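Local coordinates for cytochrome P450 monooxygenase (Rhodococcus sp. ECU0066, PDB 6KBH), which is probably a self-sufficient monooxygenase, carrying heme, FMN and a [2Fe-2S] cluster in one chain so that electrons can reach the heme from its own reductase part, at residues R136-M141 with T711-A716; F144-L149 with V463-P468; I257-Q260 with V266-D269. All blocks are in the same frame, centred on the assembly; numbering follows the deposited sequence.

Interaction 1 (R136-M141 with T711-A716); sequences RRRALM and TVPVAA. With HEM (protoporphyrin IX containing Fe), chain C.
R138 reaches from helix 133-139 to the backbone of T711 and the ring of P713, and it alone makes the contact between these two segments; beside it M141 packs on N728. The polar part is a single weak hydrogen bond, R138 NH2 to T711 O at 3.0 Å, with an N-H...O angle of 131° that is far from straight. The carbonyl meets the guanidinium obliquely, neither over its face nor at its edge. The chain is extended from CG to NE, with CG placed anti to the carbonyl carbon (chi1 -62°), which carries the charged end across a backbone gap of 9.9 Å between R138 CA and V712 CA.

The rest is van der Waals contact. R138 NH1 stands 4.0 Å from P713 CD, and the two side chains run obliquely across each other; the 104 Å² buried in all suits a light bridge between domains.

The heme side of the helix is served by the preceding residue. R137 grips a heme propionate, its NH1 donating to HEM O2D at 2.6 Å and 143°, with the carboxylate carbon lying at the guanidinium edge, in its plane. The same NH1 also bonds Q392 O, just before the heme-ligating C393, while R334, H133 and H391 give the heme further hydrogen bonds. An alanine in place of R137 would probably leave that propionate oxygen and Q392 O without this donor.

H133 and R137, four apart on one helix and both bonded to the heme, match the pattern of the P450 C helix, whose arginine binds a propionate. In the ferredoxin-like domain, strand 710-714 pairs through V712 and V714 with strand 701-705, and the V712 and V714 side chains pack on A723 of helix 720-726.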
loop_
_atom_site.group_PDB
_atom_site.type_symbol
_atom_site.label_atom_id
_atom_site.label_comp_id
_atom_site.label_asym_id
_atom_site.label_seq_id
_atom_site.Cartn_x
_atom_site.Cartn_y
_atom_site.Cartn_z
ATOM N N ARG A 136 -22.877 -5.915 -5.940
ATOM C CA ARG A 136 -22.114 -6.362 -7.099
ATOM C C ARG A 136 -20.620 -6.161 -6.885
ATOM O O ARG A 136 -19.807 -6.972 -7.342
ATOM C CB ARG A 136 -22.579 -5.618 -8.347
ATOM C CG ARG A 136 -24.045 -5.811 -8.699
ATOM C CD ARG A 136 -24.256 -5.369 -10.125
ATOM N NE ARG A 136 -25.634 -5.041 -10.476
ATOM C CZ ARG A 136 -26.425 -5.825 -11.202
ATOM N NH1 ARG A 136 -25.977 -6.991 -11.651
ATOM N NH2 ARG A 136 -27.663 -5.442 -11.487
ATOM N N ARG A 137 -20.237 -5.083 -6.196
ATOM C CA ARG A 137 -18.827 -4.854 -5.893
ATOM C C ARG A 137 -18.309 -5.892 -4.908
ATOM O O ARG A 137 -17.256 -6.501 -5.127
ATOM C CB ARG A 137 -18.630 -3.441 -5.340
ATOM C CG ARG A 137 -17.198 -3.120 -4.924
ATOM C CD ARG A 137 -17.119 -1.775 -4.215
ATOM N NE ARG A 137 -15.786 -1.491 -3.687
ATOM C CZ ARG A 137 -14.847 -0.814 -4.341
ATOM N NH1 ARG A 137 -15.085 -0.347 -5.561
ATOM N NH2 ARG A 137 -13.665 -0.603 -3.778
ATOM N N ARG A 138 -19.039 -6.103 -3.810
ATOM C CA ARG A 138 -18.622 -7.090 -2.820
ATOM C C ARG A 138 -18.598 -8.492 -3.416
ATOM O O ARG A 138 -17.695 -9.285 -3.123
ATOM C CB ARG A 138 -19.548 -7.030 -1.606
ATOM C CG ARG A 138 -19.536 -5.692 -0.872
ATOM C CD ARG A 138 -20.353 -5.753 0.411
ATOM N NE ARG A 138 -20.587 -4.435 1.000
ATOM C CZ ARG A 138 -19.786 -3.852 1.889
ATOM N NH1 ARG A 138 -18.683 -4.465 2.301
ATOM N NH2 ARG A 138 -20.085 -2.653 2.370
ATOM N N ALA A 139 -19.577 -8.814 -4.266
ATOM C CA ALA A 139 -19.607 -10.133 -4.888
ATOM C C ALA A 139 -18.427 -10.329 -5.829
ATOM O O ALA A 139 -17.828 -11.410 -5.870
ATOM C CB ALA A 139 -20.924 -10.334 -5.639
ATOM N N LEU A 140 -18.074 -9.298 -6.592
ATOM C CA LEU A 140 -17.043 -9.409 -7.613
ATOM C C LEU A 140 -15.668 -8.966 -7.126
ATOM O O LEU A 140 -14.758 -8.811 -7.945
ATOM C CB LEU A 140 -17.447 -8.598 -8.848
ATOM C CG LEU A 140 -18.748 -9.044 -9.522
ATOM C CD1 LEU A 140 -19.228 -8.007 -10.527
ATOM C CD2 LEU A 140 -18.573 -10.401 -10.188
ATOM N N MET A 141 -15.492 -8.778 -5.817
ATOM C CA MET A 141 -14.266 -8.169 -5.310
ATOM C C MET A 141 -13.094 -9.141 -5.292
ATOM O O MET A 141 -11.977 -8.767 -5.664
ATOM C CB MET A 141 -14.495 -7.616 -3.905
ATOM C CG MET A 141 -13.230 -7.095 -3.244
ATOM S SD MET A 141 -12.473 -5.716 -4.133
ATOM C CE MET A 141 -13.572 -4.379 -3.674
ATOM N N THR A 711 -19.014 0.320 5.671
ATOM C CA THR A 711 -19.033 -0.664 6.757
ATOM C C THR A 711 -18.616 -2.013 6.200
ATOM O O THR A 711 -19.260 -2.537 5.289
ATOM C CB THR A 711 -20.427 -0.813 7.390
ATOM O OG1 THR A 711 -21.120 0.437 7.411
ATOM C CG2 THR A 711 -20.324 -1.313 8.822
ATOM N N VAL A 712 -17.573 -2.594 6.770
ATOM C CA VAL A 712 -17.112 -3.933 6.410
ATOM C C VAL A 712 -17.603 -4.903 7.477
ATOM O O VAL A 712 -17.454 -4.621 8.674
ATOM C CB VAL A 712 -15.575 -4.010 6.266
ATOM C CG1 VAL A 712 -15.113 -5.449 6.241
ATOM C CG2 VAL A 712 -15.148 -3.303 4.992
ATOM N N PRO A 713 -18.200 -6.035 7.102
ATOM C CA PRO A 713 -18.584 -7.032 8.106
ATOM C C PRO A 713 -17.437 -7.987 8.394
ATOM O O PRO A 713 -16.713 -8.428 7.499
ATOM C CB PRO A 713 -19.751 -7.761 7.428
ATOM C CG PRO A 713 -19.396 -7.717 5.975
ATOM C CD PRO A 713 -18.660 -6.406 5.754
ATOM N N VAL A 714 -17.260 -8.295 9.672
ATOM C CA VAL A 714 -16.298 -9.301 10.103
ATOM C C VAL A 714 -17.086 -10.474 10.669
ATOM O O VAL A 714 -17.954 -10.300 11.535
ATOM C CB VAL A 714 -15.284 -8.734 11.110
ATOM C CG1 VAL A 714 -14.659 -7.469 10.563
ATOM C CG2 VAL A 714 -15.940 -8.429 12.422
ATOM N N ALA A 715 -16.834 -11.659 10.130
ATOM C CA ALA A 715 -17.508 -12.842 10.626
ATOM C C ALA A 715 -16.793 -13.360 11.871
ATOM O O ALA A 715 -15.743 -12.853 12.275
ATOM C CB ALA A 715 -17.576 -13.913 9.539
ATOM N N ALA A 716 -17.386 -14.380 12.492
ATOM C CA ALA A 716 -16.797 -14.942 13.702
ATOM C C ALA A 716 -15.500 -15.682 13.395
ATOM O O ALA A 716 -14.558 -15.652 14.195
ATOM C CB ALA A 716 -17.800 -15.868 14.386
HETATM C CHA HEM C . -13.067 2.733 -10.572
HETATM C CHB HEM C . -8.646 5.016 -11.398
HETATM C CHC HEM C . -6.580 0.487 -13.196
HETATM C CHD HEM C . -10.978 -1.743 -12.361
HETATM C C1A HEM C . -11.876 3.567 -10.739
HETATM C C2A HEM C . -12.118 4.952 -10.320
HETATM C C3A HEM C . -10.893 5.585 -10.544
HETATM C C4A HEM C . -10.017 4.514 -11.089
HETATM C CMA HEM C . -10.562 7.022 -10.291
HETATM C CAA HEM C . -13.364 5.563 -9.756
HETATM C CBA HEM C . -13.319 5.826 -8.283
HETATM C CGA HEM C . -14.569 6.216 -7.568
HETATM O O1A HEM C . -15.432 6.595 -8.403
HETATM O O2A HEM C . -14.413 6.059 -6.326
HETATM C C1B HEM C . -7.663 4.039 -11.964
HETATM C C2B HEM C . -6.211 4.367 -12.334
HETATM C C3B HEM C . -5.570 2.944 -12.892
HETATM C C4B HEM C . -6.698 1.934 -12.804
HETATM C CMB HEM C . -5.531 5.689 -12.218
HETATM C CAB HEM C . -4.191 2.696 -13.398
HETATM C CBB HEM C . -3.045 3.113 -12.543
HETATM C C1C HEM C . -7.820 -0.319 -13.006
HETATM C C2C HEM C . -7.576 -1.674 -13.425
HETATM C C3C HEM C . -8.778 -2.312 -13.209
HETATM C C4C HEM C . -9.632 -1.266 -12.669
HETATM C CMC HEM C . -6.313 -2.258 -13.965
HETATM C CAC HEM C . -9.082 -3.758 -13.456
HETATM C CBC HEM C . -9.957 -4.166 -14.586
HETATM C C1D HEM C . -11.757 -0.617 -11.832
HETATM C C2D HEM C . -13.162 -1.013 -11.484
HETATM C C3D HEM C . -13.826 0.389 -10.922
HETATM C C4D HEM C . -12.700 1.378 -11.030
HETATM C CMD HEM C . -13.778 -2.360 -11.627
HETATM C CAD HEM C . -15.210 0.593 -10.417
HETATM C CBD HEM C . -15.464 0.115 -9.025
HETATM C CGD HEM C . -16.660 0.658 -8.331
HETATM O O1D HEM C . -17.021 1.695 -8.938
HETATM O O2D HEM C . -16.962 -0.055 -7.340
HETATM N NA HEM C . -10.594 3.272 -11.220
HETATM N NB HEM C . -7.939 2.577 -12.174
HETATM N NC HEM C . -9.083 -0.041 -12.534
HETATM N ND HEM C . -11.342 0.832 -11.553
HETATM FE FE HEM C . -9.653 1.753 -12.013
#

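Interaction 2 (F144-L149 with V463-P468); sequences FTPAAL and VKIGEP
P146 and L149 press against I465 and G466 where a short, weakly bonded helix of the P450 domain, with T145 as N-cap, meets the linker running from helix 449-452 to strand 475-486. Just ahead of the helix, F144 lies in the heme pocket, with its ring edge-to-face to W252; it makes no contact with the linker.

T145 follows as the N-cap. Its OG1 accepts from A148 N at 3.3 Å with a fairly straight angle of 158°, and the T145 carbonyl takes up L149 N, so both the side chain and the backbone of this residue bond to the turn that follows. OG1 is also bonded to E142 O.

P146, next in the chain, leans its ring on the linker: its CB comes to 4.2 Å from I465 CG1, and its CG to 4.5 Å from G466 CA. At phi/psi 86/4° a side chain on G466 would run into the preceding carbonyl oxygen, and it would also point at the P146 ring, so the absence of one suits both the fold of the linker and the approach of the ring.

One turn on, the buried L149 also points toward the linker. I465 is therefore touched by P146 partway along its chain and by L149 at its end, while N397, R400 and Q404 of helix 396-413 give it a further wall. G466 is backbone-bonded to A731, which ties the linker to the ferredoxin-like domain as well. The L149 contact is one of methyl ends, CD1 meeting I465 CD1 at 4.3 Å.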
loop_
_atom_site.group_PDB
_atom_site.type_symbol
_atom_site.label_atom_id
_atom_site.label_comp_id
_atom_site.label_asym_id
_atom_site.label_seq_id
_atom_site.Cartn_x
_atom_site.Cartn_y
_atom_site.Cartn_z
ATOM N N PHE A 144 -9.751 -9.284 -7.254
ATOM C CA PHE A 144 -8.921 -8.088 -7.210
ATOM C C PHE A 144 -8.000 -8.043 -5.999
ATOM O O PHE A 144 -7.054 -7.248 -5.992
ATOM C CB PHE A 144 -9.799 -6.837 -7.219
ATOM C CG PHE A 144 -10.483 -6.591 -8.531
ATOM C CD1 PHE A 144 -9.769 -6.131 -9.623
ATOM C CD2 PHE A 144 -11.838 -6.829 -8.674
ATOM C CE1 PHE A 144 -10.393 -5.913 -10.827
ATOM C CE2 PHE A 144 -12.469 -6.612 -9.876
ATOM C CZ PHE A 144 -11.746 -6.154 -10.956
ATOM N N THR A 145 -8.254 -8.862 -4.981
ATOM C CA THR A 145 -7.452 -8.813 -3.769
ATOM C C THR A 145 -6.010 -9.230 -4.062
ATOM O O THR A 145 -5.757 -10.001 -4.993
ATOM C CB THR A 145 -8.048 -9.720 -2.695
ATOM O OG1 THR A 145 -7.944 -11.088 -3.112
ATOM C CG2 THR A 145 -9.510 -9.372 -2.457
ATOM N N PRO A 146 -5.043 -8.718 -3.294
ATOM C CA PRO A 146 -3.646 -9.135 -3.501
ATOM C C PRO A 146 -3.440 -10.639 -3.407
ATOM O O PRO A 146 -2.581 -11.180 -4.115
ATOM C CB PRO A 146 -2.894 -8.387 -2.392
ATOM C CG PRO A 146 -3.729 -7.182 -2.121
ATOM C CD PRO A 146 -5.156 -7.620 -2.316
ATOM N N ALA A 147 -4.205 -11.335 -2.561
ATOM C CA ALA A 147 -4.088 -12.789 -2.490
ATOM C C ALA A 147 -4.506 -13.441 -3.803
ATOM O O ALA A 147 -3.845 -14.371 -4.281
ATOM C CB ALA A 147 -4.925 -13.331 -1.331
ATOM N N ALA A 148 -5.597 -12.964 -4.406
ATOM C CA ALA A 148 -6.040 -13.532 -5.675
ATOM C C ALA A 148 -5.110 -13.154 -6.816
ATOM O O ALA A 148 -4.937 -13.936 -7.757
ATOM C CB ALA A 148 -7.462 -13.080 -5.991
ATOM N N LEU A 149 -4.511 -11.965 -6.757
ATOM C CA LEU A 149 -3.630 -11.515 -7.824
ATOM C C LEU A 149 -2.302 -12.260 -7.847
ATOM O O LEU A 149 -1.576 -12.158 -8.842
ATOM C CB LEU A 149 -3.377 -10.011 -7.694
ATOM C CG LEU A 149 -4.542 -9.077 -8.036
ATOM C CD1 LEU A 149 -4.272 -7.674 -7.521
ATOM C CD2 LEU A 149 -4.796 -9.056 -9.534
ATOM N N VAL A 463 6.425 -8.792 -5.837
ATOM C CA VAL A 463 5.578 -7.613 -5.760
ATOM C C VAL A 463 5.198 -7.338 -4.305
ATOM O O VAL A 463 5.051 -8.258 -3.489
ATOM C CB VAL A 463 4.338 -7.831 -6.644
ATOM C CG1 VAL A 463 3.260 -6.820 -6.346
ATOM C CG2 VAL A 463 4.727 -7.774 -8.111
ATOM N N LYS A 464 5.070 -6.055 -3.966
ATOM C CA LYS A 464 4.486 -5.647 -2.691
ATOM C C LYS A 464 3.390 -4.631 -2.977
ATOM O O LYS A 464 3.677 -3.489 -3.346
ATOM C CB LYS A 464 5.543 -5.081 -1.744
ATOM C CG LYS A 464 6.420 -6.171 -1.167
ATOM C CD LYS A 464 7.082 -5.782 0.133
ATOM C CE LYS A 464 7.816 -6.987 0.709
ATOM N NZ LYS A 464 6.905 -8.126 1.014
ATOM N N ILE A 465 2.136 -5.056 -2.817
ATOM C CA ILE A 465 0.973 -4.222 -3.088
ATOM C C ILE A 465 -0.019 -4.363 -1.947
ATOM O O ILE A 465 -0.037 -5.368 -1.229
ATOM C CB ILE A 465 0.276 -4.575 -4.423
ATOM C CG1 ILE A 465 -0.081 -6.061 -4.470
ATOM C CG2 ILE A 465 1.122 -4.165 -5.590
ATOM C CD1 ILE A 465 -0.422 -6.583 -5.836
ATOM N N GLY A 466 -0.855 -3.343 -1.793
ATOM C CA GLY A 466 -1.889 -3.348 -0.786
ATOM C C GLY A 466 -1.456 -2.859 0.576
ATOM O O GLY A 466 -2.263 -2.902 1.512
ATOM N N GLU A 467 -0.216 -2.402 0.722
ATOM C CA GLU A 467 0.256 -1.941 2.013
ATOM C C GLU A 467 0.436 -0.428 2.003
ATOM O O GLU A 467 0.933 0.125 1.015
ATOM C CB GLU A 467 1.586 -2.615 2.376
ATOM C CG GLU A 467 1.565 -4.134 2.233
ATOM C CD GLU A 467 2.952 -4.736 2.092
ATOM O OE1 GLU A 467 3.945 -3.984 2.174
ATOM O OE2 GLU A 467 3.047 -5.965 1.889
ATOM N N PRO A 468 0.028 0.271 3.063
ATOM C CA PRO A 468 0.218 1.725 3.101
ATOM C C PRO A 468 1.695 2.083 3.041
ATOM O O PRO A 468 2.568 1.284 3.387
ATOM C CB PRO A 468 -0.405 2.135 4.440
ATOM C CG PRO A 468 -1.321 1.010 4.802
ATOM C CD PRO A 468 -0.669 -0.227 4.261
#

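Interaction 3 (I257-Q260 with V266-D269); sequences IRVQ and VVTD
This is a local, mostly apolar contact within the P450 domain, in which the C-terminal part of helix 252-262 folds against the connection that leads into helix 269-281. V267 is the centre of it, pointing toward the helix with both of its methyl groups engaged. Its CG2 meets V259 CG2 at 3.5 Å, the two side chains crossing at about a right angle, and its CG1 lies 3.6 Å from Q260 CB.

Q260 carries the contact further along the connection. With CG anti to the backbone N (chi1 -170°) and the chain extended beyond it, its aliphatic part passes V267 O, CG approaching to 3.2 Å; the placing of its amide against the D269 carboxylate is doubtful in this model. The carboxylate of D269 has a surer partner in R244, with which it forms a salt bridge. V267 also packs on L272, and T268 is the N-cap of helix 269-281, its OG1 bonded to Y271 N and to S270 OG. The arrangement is a short connection between two consecutive helices of the mainly helical P450 fold, with a loop valine packed on both helices.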
loop_
_atom_site.group_PDB
_atom_site.type_symbol
_atom_site.label_atom_id
_atom_site.label_comp_id
_atom_site.label_asym_id
_atom_site.label_seq_id
_atom_site.Cartn_x
_atom_site.Cartn_y
_atom_site.Cartn_z
ATOM N N ILE A 257 -19.167 -15.951 -13.532
ATOM C CA ILE A 257 -20.204 -16.904 -13.915
ATOM C C ILE A 257 -20.693 -17.684 -12.701
ATOM O O ILE A 257 -21.889 -17.966 -12.570
ATOM C CB ILE A 257 -19.690 -17.842 -15.019
ATOM C CG1 ILE A 257 -19.150 -17.031 -16.197
ATOM C CG2 ILE A 257 -20.799 -18.768 -15.484
ATOM C CD1 ILE A 257 -18.336 -17.847 -17.168
ATOM N N ARG A 258 -19.780 -18.041 -11.792
ATOM C CA ARG A 258 -20.176 -18.828 -10.629
ATOM C C ARG A 258 -21.041 -18.024 -9.670
ATOM O O ARG A 258 -21.931 -18.590 -9.024
ATOM C CB ARG A 258 -18.939 -19.363 -9.913
ATOM C CG ARG A 258 -17.825 -19.724 -10.864
ATOM C CD ARG A 258 -16.649 -20.369 -10.161
ATOM N NE ARG A 258 -15.550 -20.550 -11.100
ATOM C CZ ARG A 258 -14.402 -19.885 -11.041
ATOM N NH1 ARG A 258 -14.196 -19.007 -10.072
ATOM N NH2 ARG A 258 -13.460 -20.100 -11.948
ATOM N N VAL A 259 -20.800 -16.716 -9.559
ATOM C CA VAL A 259 -21.650 -15.900 -8.703
ATOM C C VAL A 259 -23.034 -15.750 -9.320
ATOM O O VAL A 259 -24.023 -15.546 -8.603
ATOM C CB VAL A 259 -20.992 -14.534 -8.419
ATOM C CG1 VAL A 259 -19.516 -14.710 -8.100
ATOM C CG2 VAL A 259 -21.172 -13.588 -9.589
ATOM N N GLN A 260 -23.136 -15.865 -10.649
ATOM C CA GLN A 260 -24.444 -15.848 -11.296
ATOM C C GLN A 260 -25.284 -17.038 -10.855
ATOM O O GLN A 260 -26.469 -16.895 -10.540
ATOM C CB GLN A 260 -24.286 -15.838 -12.817
ATOM C CG GLN A 260 -25.587 -15.579 -13.557
ATOM C CD GLN A 260 -25.430 -15.628 -15.062
ATOM O OE1 GLN A 260 -24.397 -16.054 -15.578
ATOM N NE2 GLN A 260 -26.459 -15.189 -15.776
ATOM N N VAL A 266 -28.471 -10.889 -8.536
ATOM C CA VAL A 266 -27.402 -9.922 -8.340
ATOM C C VAL A 266 -26.590 -9.766 -9.621
ATOM O O VAL A 266 -26.191 -8.648 -9.982
ATOM C CB VAL A 266 -26.536 -10.370 -7.159
ATOM C CG1 VAL A 266 -25.146 -9.738 -7.197
ATOM C CG2 VAL A 266 -27.231 -10.083 -5.845
ATOM N N VAL A 267 -26.390 -10.863 -10.340
ATOM C CA VAL A 267 -25.460 -10.939 -11.445
ATOM C C VAL A 267 -26.233 -11.562 -12.599
ATOM O O VAL A 267 -26.653 -12.722 -12.521
ATOM C CB VAL A 267 -24.212 -11.735 -11.043
ATOM C CG1 VAL A 267 -23.549 -12.370 -12.221
ATOM C CG2 VAL A 267 -23.218 -10.809 -10.326
ATOM N N THR A 268 -26.477 -10.774 -13.640
ATOM C CA THR A 268 -27.375 -11.140 -14.726
ATOM C C THR A 268 -26.595 -11.338 -16.017
ATOM O O THR A 268 -25.451 -10.907 -16.146
ATOM C CB THR A 268 -28.444 -10.062 -14.933
ATOM O OG1 THR A 268 -27.840 -8.912 -15.540
ATOM C CG2 THR A 268 -29.068 -9.658 -13.612
ATOM N N ASP A 269 -27.246 -11.973 -16.998
ATOM C CA ASP A 269 -26.580 -12.205 -18.278
ATOM C C ASP A 269 -26.170 -10.891 -18.930
ATOM O O ASP A 269 -25.100 -10.801 -19.545
ATOM C CB ASP A 269 -27.484 -13.007 -19.213
ATOM C CG ASP A 269 -27.653 -14.438 -18.765
ATOM O OD1 ASP A 269 -26.784 -14.932 -18.015
ATOM O OD2 ASP A 269 -28.661 -15.065 -19.152
#

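Overall arrangement
Interactions 1 and 2 adjoin along the chain, helix 133-139 being followed by helix 146-149; the centres of the two interactions lie about 17 Å apart. Interaction 3 stays within the P450 domain, its centre about 16 Å from that of interaction 1 and about 25 Å from that of interaction 2. It touches only the former, L140 CD2 packing at 4.2 Å from V259 CG2. In sequence, 257-260 and 266-269 fall between 144-149 and 463-468, and 711-716 comes last. Interactions 1 and 2 join the P450 domain to the ferredoxin-like domain and the linker, consistent with electron transfer between the cofactors; interaction 3 ties two helices within the P450 domain.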